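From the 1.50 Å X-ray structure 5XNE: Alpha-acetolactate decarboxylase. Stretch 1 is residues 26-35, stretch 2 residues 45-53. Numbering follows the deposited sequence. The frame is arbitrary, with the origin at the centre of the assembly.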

# COMPACT_ATOMS: atom_id res chain seq x y z
N GLU B 26 9.42 17.09 -10.60
CA GLU B 26 8.03 16.75 -10.76
C GLU B 26 7.23 16.83 -9.47
O GLU B 26 6.03 16.55 -9.47
CB GLU B 26 7.92 15.37 -11.38
CG GLU B 26 8.28 15.45 -12.87
CD GLU B 26 8.91 14.19 -13.34
OE1 GLU B 26 8.53 13.14 -12.80
OE2 GLU B 26 9.77 14.25 -14.25
N ILE B 27 7.87 17.26 -8.39
CA ILE B 27 7.13 17.50 -7.14
C ILE B 27 5.83 18.32 -7.33
O ILE B 27 4.79 17.90 -6.85
CB ILE B 27 8.03 18.18 -6.08
CG1 ILE B 27 9.04 17.17 -5.53
CG2 ILE B 27 7.17 18.78 -4.94
CD1 ILE B 27 10.00 17.75 -4.52
N PRO B 28 5.88 19.44 -8.08
CA PRO B 28 4.63 20.21 -8.18
C PRO B 28 3.46 19.49 -8.85
O PRO B 28 2.32 19.94 -8.71
CB PRO B 28 5.04 21.43 -9.02
CG PRO B 28 6.49 21.56 -8.84
CD PRO B 28 7.00 20.15 -8.72
N LYS B 29 3.71 18.39 -9.55
CA LYS B 29 2.63 17.59 -10.12
C LYS B 29 1.88 16.78 -9.06
O LYS B 29 0.75 16.35 -9.30
CB LYS B 29 3.16 16.62 -11.19
CG LYS B 29 3.94 17.27 -12.31
CD LYS B 29 4.38 16.22 -13.34
CE LYS B 29 5.02 16.87 -14.57
NZ LYS B 29 6.21 17.71 -14.24
N TYR B 30 2.53 16.54 -7.92
CA TYR B 30 2.02 15.56 -6.95
C TYR B 30 1.77 16.10 -5.56
O TYR B 30 1.12 15.45 -4.75
CB TYR B 30 2.99 14.37 -6.85
CG TYR B 30 3.16 13.66 -8.16
CD1 TYR B 30 2.10 12.98 -8.74
CD2 TYR B 30 4.39 13.68 -8.82
CE1 TYR B 30 2.25 12.32 -9.95
CE2 TYR B 30 4.55 13.03 -10.02
CZ TYR B 30 3.48 12.36 -10.58
OH TYR B 30 3.64 11.70 -11.78
N GLY B 31 2.29 17.29 -5.26
CA GLY B 31 2.00 17.87 -3.97
C GLY B 31 2.71 19.17 -3.72
O GLY B 31 3.59 19.58 -4.48
N ASP B 32 2.31 19.82 -2.63
CA ASP B 32 3.01 21.00 -2.15
C ASP B 32 3.55 20.80 -0.73
O ASP B 32 3.96 21.74 -0.08
CB ASP B 32 2.07 22.22 -2.17
CG ASP B 32 0.76 21.97 -1.45
OD1 ASP B 32 0.70 21.18 -0.48
OD2 ASP B 32 -0.25 22.59 -1.87
N PHE B 33 3.56 19.54 -0.29
CA PHE B 33 3.87 19.17 1.08
C PHE B 33 4.48 17.78 1.04
O PHE B 33 3.98 16.92 0.34
CB PHE B 33 2.57 19.18 1.90
CG PHE B 33 2.72 18.80 3.34
CD1 PHE B 33 2.84 17.46 3.72
CD2 PHE B 33 2.63 19.77 4.33
CE1 PHE B 33 2.92 17.10 5.05
CE2 PHE B 33 2.70 19.42 5.67
CZ PHE B 33 2.82 18.07 6.03
N GLY B 34 5.56 17.56 1.78
CA GLY B 34 6.08 16.20 1.87
C GLY B 34 7.41 16.05 2.58
O GLY B 34 8.02 17.04 3.00
N ILE B 35 7.83 14.79 2.72
CA ILE B 35 9.09 14.43 3.39
C ILE B 35 9.71 13.25 2.66
O ILE B 35 9.08 12.60 1.84
CB ILE B 35 8.89 14.05 4.88
CG1 ILE B 35 7.95 12.85 5.03
CG2 ILE B 35 8.38 15.24 5.69
CD1 ILE B 35 7.91 12.26 6.43
N LEU B 45 14.66 15.26 3.03
CA LEU B 45 13.71 16.12 2.33
C LEU B 45 12.60 16.63 3.25
O LEU B 45 12.02 15.85 4.02
CB LEU B 45 13.08 15.37 1.15
CG LEU B 45 11.98 16.08 0.37
CD1 LEU B 45 12.59 17.17 -0.47
CD2 LEU B 45 11.26 15.09 -0.54
N ILE B 46 12.27 17.91 3.15
CA ILE B 46 11.10 18.45 3.82
C ILE B 46 10.53 19.57 2.96
O ILE B 46 11.28 20.33 2.36
CB ILE B 46 11.45 18.96 5.22
CG1 ILE B 46 10.23 19.39 6.01
CG2 ILE B 46 12.43 20.12 5.17
CD1 ILE B 46 10.61 19.80 7.43
N GLY B 47 9.22 19.65 2.87
CA GLY B 47 8.61 20.77 2.19
C GLY B 47 7.18 20.99 2.59
O GLY B 47 6.48 20.07 3.03
N PHE B 48 6.74 22.23 2.44
CA PHE B 48 5.37 22.62 2.71
C PHE B 48 5.17 23.97 2.04
O PHE B 48 6.14 24.68 1.74
CB PHE B 48 5.08 22.67 4.22
CG PHE B 48 6.16 23.33 5.04
CD1 PHE B 48 6.15 24.70 5.26
CD2 PHE B 48 7.17 22.57 5.60
CE1 PHE B 48 7.14 25.31 6.03
CE2 PHE B 48 8.17 23.17 6.37
CZ PHE B 48 8.15 24.54 6.58
N ASP B 49 3.92 24.30 1.73
CA ASP B 49 3.60 25.49 0.95
C ASP B 49 4.37 25.55 -0.37
O ASP B 49 4.67 26.63 -0.89
CB ASP B 49 3.86 26.75 1.78
CG ASP B 49 3.05 26.78 3.06
OD1 ASP B 49 1.85 26.43 3.01
OD2 ASP B 49 3.62 27.14 4.10
N GLY B 50 4.70 24.38 -0.92
CA GLY B 50 5.39 24.31 -2.21
C GLY B 50 6.88 24.53 -2.15
O GLY B 50 7.55 24.49 -3.20
N GLU B 51 7.42 24.76 -0.96
CA GLU B 51 8.83 25.08 -0.78
C GLU B 51 9.57 23.90 -0.13
O GLU B 51 9.32 23.58 1.03
CB GLU B 51 8.99 26.35 0.06
CG GLU B 51 8.32 27.57 -0.60
CD GLU B 51 8.46 28.85 0.21
OE1 GLU B 51 8.90 28.79 1.37
OE2 GLU B 51 8.10 29.93 -0.33
N PHE B 52 10.45 23.27 -0.90
CA PHE B 52 11.13 22.04 -0.48
C PHE B 52 12.62 22.25 -0.29
O PHE B 52 13.26 22.97 -1.08
CB PHE B 52 10.87 20.92 -1.49
CG PHE B 52 9.50 20.34 -1.39
CD1 PHE B 52 8.40 21.01 -1.95
CD2 PHE B 52 9.29 19.14 -0.73
CE1 PHE B 52 7.12 20.48 -1.85
CE2 PHE B 52 8.00 18.61 -0.62
CZ PHE B 52 6.92 19.28 -1.19
N TYR B 53 13.17 21.59 0.72
CA TYR B 53 14.58 21.73 1.08
C TYR B 53 15.27 20.39 1.26
O TYR B 53 14.63 19.40 1.66
CB TYR B 53 14.72 22.52 2.37
CG TYR B 53 14.33 23.97 2.24
CD1 TYR B 53 13.02 24.37 2.40
CD2 TYR B 53 15.29 24.95 1.95
CE1 TYR B 53 12.66 25.71 2.28
CE2 TYR B 53 14.94 26.29 1.83
CZ TYR B 53 13.63 26.66 1.99
OH TYR B 53 13.29 27.98 1.87
O HOH W 1 1.57 22.76 1.94

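Three backbone hydrogen bonds carry the polar load of this contact, and none of them uses a side chain. Gly34 and Gly47 form a reciprocal antiparallel pair: Gly34 N donates to Gly47 O at 3.0 Å, and Gly47 N donates to Gly34 O at 2.9 Å, the second more bent at 142°. The third lies where stretch 2 turns back. Gly50 N reaches Asp32 O at 2.9 Å with a nearly straight 162° angle, so the type I' turn from Phe48 to Glu51 offers an amide to the residue just before strand 33-35. Asp49 N lies 3.1 Å from the same Asp32 O, but the angle is poor and no bond forms. That amide is served instead by a water, which accepts from Asp49 N at 2.8 Å and donates to Asp32 OD1 at 3.0 Å, linking the turn to the Asp32 side chain.

Alongside these bonds the strands, antiparallel at 167°, also make CA-H...O contacts. Phe33 CA sits 3.4 Å from Gly47 O and Ile46 CA 3.5 Å from Gly34 O, so each carbonyl of the glycine pair meets both an amide and a CA. Ile35 CA approaches Leu45 O at 3.3 Å, beside the non-hydrogen-bonded pair Ile35 and Ile46, whose side chains share one face of the sheet.

The glycine pair marks the other face, and the Phe52 ring lies against it. Its CE2 atom lies 3.6 Å from Gly34 N, and its CZ is 3.5 Å from Phe33 N, which approaches the ring edge near its plane. The ring thus packs directly against the backbone of stretch 1. The bare CA of Gly47 makes room for the ring, since a CB there would lie 2.1 Å from Phe52 CD2; a CB on Gly34 would stand 3.6 Å from Phe52 CE2, which is not a clash. The rule to read here is that an aromatic ring can take the space that a glycine such as Gly47 leaves free of a side chain.

Ile27 covers one face of that ring. Its CG2 is 3.5 Å from Phe52 CE1 and 3.9 Å from the ring centroid, 27° off the normal, a CH-pi contact between the two stretches. Phe52 has more area covered by the opposing stretch than any other residue here. A second apolar contact joins Phe33 CD2 to Phe48 CB at 3.8 Å, although the CA-to-CB bond of Phe33 points away from stretch 2 overall.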